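Peptidoglycan-recognition protein LC (Drosophila melanogaster, PDB 2F2L) serves as an immune receptor for peptidoglycan and lipopolysaccharide of Gram-negative bacteria and is a major activator of the imd/Relish pathway, here represented by its extracellular domain. Local coordinates at residues L116-R120 with S159-W163; I28-S34 with S99-S105; F106-P111 with A153-S159. One frame throughout, in Å; residues are numbered along the deposited sequence.

Contact 1: L116-R120 with S159-W163. With HSQ (2-acetylamino-2-deoxy-alpha-L-idopyranose), chain D.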
loop_
_atom_site.group_PDB
_atom_site.type_symbol
_atom_site.label_atom_id
_atom_site.label_comp_id
_atom_site.label_asym_id
_atom_site.label_seq_id
_atom_site.Cartn_x
_atom_site.Cartn_y
_atom_site.Cartn_z
ATOM N N LEU A 116 -4.098 -10.978 -20.824
ATOM C CA LEU A 116 -3.335 -11.826 -21.724
ATOM C C LEU A 116 -2.518 -11.009 -22.706
ATOM O O LEU A 116 -1.362 -11.324 -22.948
ATOM C CB LEU A 116 -4.270 -12.752 -22.502
ATOM C CG LEU A 116 -5.188 -13.654 -21.673
ATOM C CD1 LEU A 116 -6.152 -14.394 -22.585
ATOM C CD2 LEU A 116 -4.368 -14.626 -20.818
ATOM N N SER A 117 -3.108 -9.971 -23.296
ATOM C CA SER A 117 -2.356 -9.151 -24.254
ATOM C C SER A 117 -1.194 -8.387 -23.600
ATOM O O SER A 117 -0.120 -8.281 -24.196
ATOM C CB SER A 117 -3.272 -8.193 -25.004
ATOM O OG SER A 117 -4.081 -7.473 -24.103
ATOM N N VAL A 118 -1.386 -7.858 -22.389
ATOM C CA VAL A 118 -0.301 -7.092 -21.751
ATOM C C VAL A 118 0.853 -8.001 -21.297
ATOM O O VAL A 118 2.005 -7.555 -21.209
ATOM C CB VAL A 118 -0.788 -6.187 -20.582
ATOM C CG1 VAL A 118 -1.057 -6.992 -19.331
ATOM C CG2 VAL A 118 0.246 -5.093 -20.305
ATOM N N THR A 119 0.542 -9.263 -21.015
ATOM C CA THR A 119 1.559 -10.273 -20.756
ATOM C C THR A 119 2.531 -10.412 -21.911
ATOM O O THR A 119 3.724 -10.563 -21.684
ATOM C CB THR A 119 0.924 -11.642 -20.486
ATOM O OG1 THR A 119 0.062 -11.559 -19.342
ATOM C CG2 THR A 119 1.976 -12.697 -20.250
ATOM N N ARG A 120 2.023 -10.383 -23.148
ATOM C CA ARG A 120 2.882 -10.412 -24.335
ATOM C C ARG A 120 3.825 -9.200 -24.371
ATOM O O ARG A 120 5.031 -9.346 -24.599
ATOM C CB ARG A 120 2.040 -10.421 -25.614
ATOM C CG ARG A 120 1.163 -11.653 -25.812
ATOM C CD ARG A 120 0.391 -11.537 -27.121
ATOM N NE ARG A 120 -0.185 -12.811 -27.544
ATOM C CZ ARG A 120 -1.480 -13.139 -27.490
ATOM N NH1 ARG A 120 -2.402 -12.292 -27.015
ATOM N NH2 ARG A 120 -1.864 -14.339 -27.933
ATOM N N SER A 159 -4.983 -20.533 -20.957
ATOM C CA SER A 159 -4.932 -19.352 -21.827
ATOM C C SER A 159 -3.568 -19.124 -22.493
ATOM O O SER A 159 -3.486 -18.436 -23.514
ATOM C CB SER A 159 -5.348 -18.100 -21.036
ATOM O OG SER A 159 -6.561 -18.336 -20.322
ATOM N N PHE A 160 -2.507 -19.695 -21.917
ATOM C CA PHE A 160 -1.154 -19.606 -22.486
ATOM C C PHE A 160 -0.696 -20.893 -23.171
ATOM O O PHE A 160 0.406 -20.957 -23.705
ATOM C CB PHE A 160 -0.134 -19.282 -21.390
ATOM C CG PHE A 160 -0.443 -18.046 -20.618
ATOM C CD1 PHE A 160 -0.549 -16.825 -21.258
ATOM C CD2 PHE A 160 -0.601 -18.099 -19.243
ATOM C CE1 PHE A 160 -0.818 -15.675 -20.544
ATOM C CE2 PHE A 160 -0.863 -16.962 -18.519
ATOM C CZ PHE A 160 -0.967 -15.740 -19.166
ATOM N N ALA A 161 -1.549 -21.908 -23.173
ATOM C CA ALA A 161 -1.156 -23.252 -23.622
ATOM C C ALA A 161 -0.607 -23.323 -25.049
ATOM O O ALA A 161 0.283 -24.126 -25.324
ATOM C CB ALA A 161 -2.322 -24.227 -23.447
ATOM N N ASN A 162 -1.115 -22.482 -25.946
ATOM C CA ASN A 162 -0.619 -22.441 -27.331
ATOM C C ASN A 162 0.483 -21.415 -27.624
ATOM O O ASN A 162 0.880 -21.257 -28.772
ATOM C CB ASN A 162 -1.775 -22.312 -28.350
ATOM C CG ASN A 162 -2.644 -21.062 -28.155
ATOM O OD1 ASN A 162 -2.405 -20.234 -27.274
ATOM N ND2 ASN A 162 -3.707 -20.969 -28.966
ATOM N N TRP A 163 1.015 -20.749 -26.594
ATOM C CA TRP A 163 2.084 -19.772 -26.800
ATOM C C TRP A 163 3.414 -20.483 -26.995
ATOM O O TRP A 163 3.710 -21.449 -26.300
ATOM C CB TRP A 163 2.195 -18.816 -25.612
ATOM C CG TRP A 163 1.059 -17.865 -25.471
ATOM C CD1 TRP A 163 -0.213 -18.008 -25.958
ATOM C CD2 TRP A 163 1.084 -16.624 -24.767
ATOM N NE1 TRP A 163 -0.979 -16.919 -25.604
ATOM C CE2 TRP A 163 -0.206 -16.054 -24.873
ATOM C CE3 TRP A 163 2.074 -15.931 -24.050
ATOM C CZ2 TRP A 163 -0.530 -14.825 -24.287
ATOM C CZ3 TRP A 163 1.747 -14.708 -23.475
ATOM C CH2 TRP A 163 0.460 -14.172 -23.594
HETATM C C1 HSQ D . -3.776 -19.788 -29.805
HETATM C C2 HSQ D . -2.998 -18.879 -30.748
HETATM C C3 HSQ D . -3.882 -18.087 -31.733
HETATM C C4 HSQ D . -5.395 -18.368 -31.732
HETATM C C5 HSQ D . -5.923 -19.058 -30.468
HETATM C C6 HSQ D . -7.196 -18.449 -29.879
HETATM C C7 HSQ D . -1.119 -17.328 -30.354
HETATM C C8 HSQ D . -1.309 -16.103 -31.213
HETATM N N2 HSQ D . -2.230 -17.945 -29.927
HETATM O O3 HSQ D . -3.400 -18.290 -33.051
HETATM O O4 HSQ D . -6.093 -17.168 -31.988
HETATM O O5 HSQ D . -4.943 -19.069 -29.457
HETATM O O6 HSQ D . -7.620 -19.271 -28.808
HETATM O O7 HSQ D . 0.017 -17.720 -30.054
#
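A glycosylated type I beta turn, Phe160 to Trp163, rests on helix 113-128 near the end of this extracellular domain. The turn is closed by Trp163 N donating to Phe160 O at 3.0 Å, and Asn162 within it carries a sugar, its ND2 linked covalently to C1 of HSQ at 1.5 Å. No hydrogen bond joins 116-120 to 159-163; the 305 Å² buried between them comes mainly from side-chain packing. Thr119 and Arg120, three and four residues after Leu116, offer with it one side of the helix. The branched Leu116 suits a junction of several surfaces: its CD2 lies 3.6 Å from Ser159 CB and 3.7 Å from Phe160 CE1. Trp163, the largest contributor, spans the gap with its indole. Trp163 CH2 points edge-on at the carbonyl Leu116 O, 3.4 Å away, while Arg120 CG is 3.4 Å from Trp163 CH2 and Thr119 CG2 sits 3.8 Å from Trp163 CZ3. Arg120 combines two roles: its CG touches the indole, with Trp163 CZ2 over one face of the guanidinium, and its charged end stays at the surface, where Arg120 NH2 is 3.8 Å from C8 in the acetamido group of HSQ. Beneath, the aromatic ring of Phe160 fills the buried side, meeting Phe138 of strand 136-140 and Trp166. Thr119 suits the inner side of the helix because its methyl packs on both aromatics while OG1 hydrogen-bonds Tyr102 of strand 98-102 and Gln115 O. The turn thus covers a flank of helix 113-128 beside the central sheet.

Contact 2: I28-S34 with S99-S105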
loop_
_atom_site.group_PDB
_atom_site.type_symbol
_atom_site.label_atom_id
_atom_site.label_comp_id
_atom_site.label_asym_id
_atom_site.label_seq_id
_atom_site.Cartn_x
_atom_site.Cartn_y
_atom_site.Cartn_z
ATOM N N ILE A 28 7.473 -17.340 -14.419
ATOM C CA ILE A 28 6.461 -18.196 -13.781
ATOM C C ILE A 28 5.153 -17.446 -13.556
ATOM O O ILE A 28 5.138 -16.327 -12.990
ATOM C CB ILE A 28 6.969 -18.738 -12.426
ATOM C CG1 ILE A 28 8.204 -19.623 -12.641
ATOM C CG2 ILE A 28 5.899 -19.562 -11.724
ATOM C CD1 ILE A 28 9.019 -19.839 -11.383
ATOM N N ALA A 29 4.053 -18.057 -13.995
ATOM C CA ALA A 29 2.731 -17.469 -13.812
ATOM C C ALA A 29 2.065 -18.036 -12.558
ATOM O O ALA A 29 2.215 -19.214 -12.246
ATOM C CB ALA A 29 1.866 -17.687 -15.037
ATOM N N LEU A 30 1.383 -17.171 -11.820
ATOM C CA LEU A 30 0.700 -17.559 -10.596
ATOM C C LEU A 30 -0.607 -16.765 -10.444
ATOM O O LEU A 30 -0.706 -15.636 -10.914
ATOM C CB LEU A 30 1.564 -17.304 -9.349
ATOM C CG LEU A 30 3.014 -17.779 -9.277
ATOM C CD1 LEU A 30 3.974 -16.670 -9.661
ATOM C CD2 LEU A 30 3.334 -18.267 -7.880
ATOM N N PRO A 31 -1.603 -17.354 -9.769
ATOM C CA PRO A 31 -2.784 -16.594 -9.369
ATOM C C PRO A 31 -2.531 -15.882 -8.035
ATOM O O PRO A 31 -1.725 -16.355 -7.232
ATOM C CB PRO A 31 -3.841 -17.684 -9.210
ATOM C CG PRO A 31 -3.051 -18.851 -8.703
ATOM C CD PRO A 31 -1.691 -18.757 -9.342
ATOM N N THR A 32 -3.200 -14.765 -7.783
ATOM C CA THR A 32 -3.079 -14.144 -6.456
ATOM C C THR A 32 -4.058 -14.795 -5.470
ATOM O O THR A 32 -3.895 -14.680 -4.251
ATOM C CB THR A 32 -3.302 -12.596 -6.496
ATOM O OG1 THR A 32 -4.596 -12.299 -7.035
ATOM C CG2 THR A 32 -2.247 -11.927 -7.320
ATOM N N ASN A 33 -5.076 -15.473 -6.009
ATOM C CA ASN A 33 -6.215 -15.980 -5.234
ATOM C C ASN A 33 -6.903 -14.923 -4.381
ATOM O O ASN A 33 -7.471 -15.221 -3.335
ATOM C CB ASN A 33 -5.799 -17.199 -4.394
ATOM C CG ASN A 33 -5.379 -18.369 -5.256
ATOM O OD1 ASN A 33 -6.011 -18.641 -6.277
ATOM N ND2 ASN A 33 -4.299 -19.059 -4.865
ATOM N N SER A 34 -6.867 -13.683 -4.854
ATOM C CA SER A 34 -7.633 -12.599 -4.290
ATOM C C SER A 34 -8.822 -12.396 -5.220
ATOM O O SER A 34 -8.851 -12.956 -6.321
ATOM C CB SER A 34 -6.782 -11.327 -4.229
ATOM O OG SER A 34 -6.478 -10.827 -5.524
ATOM N N SER A 99 8.479 -13.667 -11.610
ATOM C CA SER A 99 7.090 -14.054 -11.403
ATOM C C SER A 99 6.114 -12.977 -11.882
ATOM O O SER A 99 6.314 -11.781 -11.629
ATOM C CB SER A 99 6.818 -14.370 -9.937
ATOM O OG SER A 99 7.150 -13.294 -9.074
ATOM N N PHE A 100 5.088 -13.421 -12.612
ATOM C CA PHE A 100 3.955 -12.588 -13.005
ATOM C C PHE A 100 2.762 -13.158 -12.262
ATOM O O PHE A 100 2.356 -14.285 -12.525
ATOM C CB PHE A 100 3.627 -12.655 -14.510
ATOM C CG PHE A 100 4.690 -12.110 -15.432
ATOM C CD1 PHE A 100 5.837 -11.489 -14.970
ATOM C CD2 PHE A 100 4.514 -12.224 -16.806
ATOM C CE1 PHE A 100 6.785 -10.990 -15.859
ATOM C CE2 PHE A 100 5.461 -11.740 -17.686
ATOM C CZ PHE A 100 6.591 -11.126 -17.220
ATOM N N ALA A 101 2.203 -12.382 -11.339
ATOM C CA ALA A 101 1.008 -12.803 -10.612
ATOM C C ALA A 101 -0.222 -12.179 -11.276
ATOM O O ALA A 101 -0.230 -10.990 -11.601
ATOM C CB ALA A 101 1.087 -12.384 -9.178
ATOM N N TYR A 102 -1.260 -12.986 -11.458
ATOM C CA TYR A 102 -2.485 -12.538 -12.104
ATOM C C TYR A 102 -3.487 -12.249 -10.997
ATOM O O TYR A 102 -3.768 -13.103 -10.172
ATOM C CB TYR A 102 -2.944 -13.593 -13.148
ATOM C CG TYR A 102 -1.983 -13.560 -14.319
ATOM C CD1 TYR A 102 -2.260 -12.796 -15.440
ATOM C CD2 TYR A 102 -0.731 -14.171 -14.235
ATOM C CE1 TYR A 102 -1.360 -12.708 -16.496
ATOM C CE2 TYR A 102 0.189 -14.078 -15.275
ATOM C CZ TYR A 102 -0.131 -13.346 -16.405
ATOM O OH TYR A 102 0.787 -13.236 -17.434
ATOM N N ILE A 103 -3.980 -11.015 -10.954
ATOM C CA ILE A 103 -4.864 -10.599 -9.863
ATOM C C ILE A 103 -6.246 -11.217 -10.044
ATOM O O ILE A 103 -6.973 -10.876 -10.968
ATOM C CB ILE A 103 -4.980 -9.085 -9.741
ATOM C CG1 ILE A 103 -3.590 -8.478 -9.539
ATOM C CG2 ILE A 103 -5.925 -8.711 -8.582
ATOM C CD1 ILE A 103 -3.541 -6.993 -9.702
ATOM N N GLY A 104 -6.589 -12.129 -9.142
ATOM C CA GLY A 104 -7.838 -12.868 -9.227
ATOM C C GLY A 104 -7.652 -14.322 -8.841
ATOM O O GLY A 104 -6.613 -14.715 -8.331
ATOM N N SER A 105 -8.685 -15.111 -9.098
ATOM C CA SER A 105 -8.685 -16.551 -8.876
ATOM C C SER A 105 -9.162 -17.174 -10.190
ATOM O O SER A 105 -10.198 -16.756 -10.716
ATOM C CB SER A 105 -9.641 -16.906 -7.737
ATOM O OG SER A 105 -9.478 -18.271 -7.360
HETATM O O HOH W 1 -6.621 -19.505 -8.888
HETATM O O HOH W 2 -9.095 -19.103 -5.000
#
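Two neighbouring parallel strands, 28-31 and 99-102, share their backbone groups alternately. Ile28 O accepts from Phe100 N (2.9 Å), Phe100 O from Leu30 N (3.1 Å), Leu30 O from Tyr102 N (2.8 Å) and Tyr102 O from Thr32 N (3.0 Å). Peptide groups facing the other way serve the adjoining strands: Ala29 pairs with Thr139, whereas Ser99 and Ala101 pair with Phe67. Proline is tolerated at Pro31 because its nitrogen faces away from strand 99-102. Past the strands, Thr32 continues the pairing with its side chain, OG1 accepting from Gly104 N at 2.9 Å and donating to Ser34 OG at 2.8 Å. Asn33 N gives Gly104 O a weak bond (2.9 Å). Gly104 adopts backbone angles at which a CB would jam against the preceding carbonyl. Asn33 ND2 is satisfied by Asp150 O; Asn33 OD1 lies 2.8 Å from water 1, and Ser105 OG 2.5 Å from water 2. Small Ala29 accommodates the Tyr102 ring, Ala29 CB being 4.0 Å from Tyr102 CE2; the Tyr102 hydroxyl reaches Thr119 on helix 113-128. On the other face, Ala101 CB meets Thr32 CG2 (3.8 Å), and both residues touch Leu68 of strand 67-69. This is the parallel centre of the mixed sheet, flanked by helices, that characterises the PGRP and type 2 amidase fold.

Contact 3: F106-P111 with A153-S159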
loop_
_atom_site.group_PDB
_atom_site.type_symbol
_atom_site.label_atom_id
_atom_site.label_comp_id
_atom_site.label_asym_id
_atom_site.label_seq_id
_atom_site.Cartn_x
_atom_site.Cartn_y
_atom_site.Cartn_z
ATOM N N PHE A 106 -8.407 -18.132 -10.732
ATOM C CA PHE A 106 -8.624 -18.575 -12.117
ATOM C C PHE A 106 -8.687 -20.084 -12.286
ATOM O O PHE A 106 -8.141 -20.626 -13.240
ATOM C CB PHE A 106 -7.534 -18.016 -13.022
ATOM C CG PHE A 106 -7.352 -16.545 -12.900
ATOM C CD1 PHE A 106 -8.122 -15.672 -13.656
ATOM C CD2 PHE A 106 -6.418 -16.021 -12.011
ATOM C CE1 PHE A 106 -7.958 -14.298 -13.535
ATOM C CE2 PHE A 106 -6.248 -14.656 -11.890
ATOM C CZ PHE A 106 -7.014 -13.788 -12.648
ATOM N N LYS A 107 -9.362 -20.758 -11.366
ATOM C CA LYS A 107 -9.528 -22.194 -11.477
ATOM C C LYS A 107 -10.505 -22.491 -12.611
ATOM O O LYS A 107 -10.224 -23.331 -13.460
ATOM C CB LYS A 107 -9.980 -22.797 -10.147
ATOM C CG LYS A 107 -8.997 -22.500 -9.006
ATOM C CD LYS A 107 -8.779 -23.688 -8.080
ATOM C CE LYS A 107 -9.836 -23.778 -6.997
ATOM N NZ LYS A 107 -9.641 -22.764 -5.930
ATOM N N THR A 108 -11.626 -21.775 -12.639
ATOM C CA THR A 108 -12.599 -21.901 -13.724
ATOM C C THR A 108 -12.801 -20.612 -14.516
ATOM O O THR A 108 -13.174 -20.652 -15.681
ATOM C CB THR A 108 -13.972 -22.387 -13.199
ATOM O OG1 THR A 108 -14.394 -21.572 -12.101
ATOM C CG2 THR A 108 -13.886 -23.834 -12.741
ATOM N N ILE A 109 -12.568 -19.469 -13.882
ATOM C CA ILE A 109 -12.737 -18.182 -14.539
ATOM C C ILE A 109 -11.481 -17.853 -15.344
ATOM O O ILE A 109 -10.361 -18.036 -14.858
ATOM C CB ILE A 109 -13.001 -17.074 -13.506
ATOM C CG1 ILE A 109 -14.309 -17.365 -12.758
ATOM C CG2 ILE A 109 -13.035 -15.697 -14.190
ATOM C CD1 ILE A 109 -14.476 -16.568 -11.462
ATOM N N GLN A 110 -11.672 -17.376 -16.571
ATOM C CA GLN A 110 -10.550 -17.007 -17.434
ATOM C C GLN A 110 -10.072 -15.597 -17.126
ATOM O O GLN A 110 -10.863 -14.758 -16.676
ATOM C CB GLN A 110 -10.956 -17.091 -18.904
ATOM C CG GLN A 110 -11.273 -18.500 -19.357
ATOM C CD GLN A 110 -11.699 -18.566 -20.805
ATOM O OE1 GLN A 110 -12.884 -18.716 -21.108
ATOM N NE2 GLN A 110 -10.736 -18.451 -21.710
ATOM N N PRO A 111 -8.771 -15.329 -17.351
ATOM C CA PRO A 111 -8.288 -13.955 -17.326
ATOM C C PRO A 111 -8.940 -13.132 -18.420
ATOM O O PRO A 111 -9.493 -13.696 -19.369
ATOM C CB PRO A 111 -6.781 -14.103 -17.596
ATOM C CG PRO A 111 -6.621 -15.444 -18.199
ATOM C CD PRO A 111 -7.677 -16.286 -17.598
ATOM N N ALA A 153 -4.699 -23.010 -10.998
ATOM C CA ALA A 153 -5.412 -21.999 -11.759
ATOM C C ALA A 153 -5.550 -22.468 -13.201
ATOM O O ALA A 153 -5.005 -21.862 -14.113
ATOM C CB ALA A 153 -4.674 -20.674 -11.702
ATOM N N ASP A 154 -6.290 -23.558 -13.383
ATOM C CA ASP A 154 -6.438 -24.221 -14.686
ATOM C C ASP A 154 -6.830 -23.258 -15.810
ATOM O O ASP A 154 -6.282 -23.333 -16.905
ATOM C CB ASP A 154 -7.476 -25.351 -14.594
ATOM C CG ASP A 154 -6.942 -26.598 -13.897
ATOM O OD1 ASP A 154 -5.784 -26.585 -13.435
ATOM O OD2 ASP A 154 -7.686 -27.612 -13.826
ATOM N N ALA A 155 -7.761 -22.344 -15.541
ATOM C CA ALA A 155 -8.267 -21.464 -16.596
ATOM C C ALA A 155 -7.249 -20.400 -17.004
ATOM O O ALA A 155 -7.204 -19.985 -18.162
ATOM C CB ALA A 155 -9.584 -20.841 -16.192
ATOM N N LEU A 156 -6.422 -19.963 -16.063
ATOM C CA LEU A 156 -5.332 -19.038 -16.375
ATOM C C LEU A 156 -4.313 -19.721 -17.285
ATOM O O LEU A 156 -3.990 -19.204 -18.361
ATOM C CB LEU A 156 -4.644 -18.548 -15.084
ATOM C CG LEU A 156 -3.352 -17.738 -15.223
ATOM C CD1 LEU A 156 -3.612 -16.421 -15.935
ATOM C CD2 LEU A 156 -2.717 -17.498 -13.866
ATOM N N TYR A 157 -3.830 -20.888 -16.864
ATOM C CA TYR A 157 -2.727 -21.547 -17.571
ATOM C C TYR A 157 -3.125 -22.056 -18.959
ATOM O O TYR A 157 -2.308 -22.043 -19.873
ATOM C CB TYR A 157 -2.158 -22.693 -16.737
ATOM C CG TYR A 157 -1.743 -22.266 -15.343
ATOM C CD1 TYR A 157 -0.964 -21.126 -15.144
ATOM C CD2 TYR A 157 -2.118 -23.007 -14.222
ATOM C CE1 TYR A 157 -0.566 -20.741 -13.879
ATOM C CE2 TYR A 157 -1.738 -22.613 -12.942
ATOM C CZ TYR A 157 -0.963 -21.481 -12.782
ATOM O OH TYR A 157 -0.573 -21.077 -11.521
ATOM N N ALA A 158 -4.383 -22.473 -19.101
ATOM C CA ALA A 158 -4.935 -22.901 -20.393
ATOM C C ALA A 158 -4.900 -21.779 -21.430
ATOM O O ALA A 158 -4.781 -22.039 -22.623
ATOM C CB ALA A 158 -6.363 -23.405 -20.215
ATOM N N SER A 159 -4.983 -20.533 -20.957
ATOM C CA SER A 159 -4.932 -19.352 -21.827
ATOM C C SER A 159 -3.568 -19.124 -22.493
ATOM O O SER A 159 -3.486 -18.436 -23.514
ATOM C CB SER A 159 -5.348 -18.100 -21.036
ATOM O OG SER A 159 -6.561 -18.336 -20.322
#
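At the apolar centre Leu156 packs against both Phe106 and Pro111: Phe106 CB is 3.6 Å from Leu156 CB, and Pro111 CG is 3.9 Å from Leu156 CD1. Ala153 extends this patch, its CB 4.1 Å from Phe106 CB. Further out, the loop folds over Ala155, where two carbonyls come close, Ile109 O at 3.2 Å and Thr108 O at 3.6 Å from Ala155 CB, which suits a residue as small as alanine. The polar edge is the start of helix 154-158. Ala153, at the N-cap position, has no side-chain acceptor, and the loop backbone supplies one instead: Phe106 O accepts from Ala155 N at 2.9 Å and weakly from Leu156 N at 3.4 Å, while Lys107 O takes a weak bond from Ala155 N at 3.4 Å. Ser159 OG returns to Ala155 O at 2.8 Å and lies 3.6 Å from Pro111 CD. The CA-to-CB bond of Lys107 points away from the helix, and Ile109 touches the N-acetylglucosamine on Asn36. The short helix is thereby held by the loop joining strand 98-102 to helix 113-128: Pro111 and Ser159 both meet Leu116 of that helix, while Ala153 and Tyr157 press on Pro31 of strand 24-31.

From the N terminus, contact 2 closes first: segment 99-105 comes alongside 28-34 after 64 residues that include helix 40-57 and strands 67-69 and 75-77. The chain then runs directly into the loop 106-111 and helix 113-128, the opening halves of contacts 3 and 1. Both are completed by the C-terminal region, in the same order, so these two loops cross rather than nest, share Ser159, and meet where Leu116 CD2 lies 3.6 Å from Pro111 CG. Contact 2 precedes both but touches both: Tyr102 CG is 3.7 Å from Leu156 CD1, and Tyr102 OH is 2.6 Å from Thr119 OG1. Together they fasten helix 154-158 and the tail to the central sheet and helix 113-128.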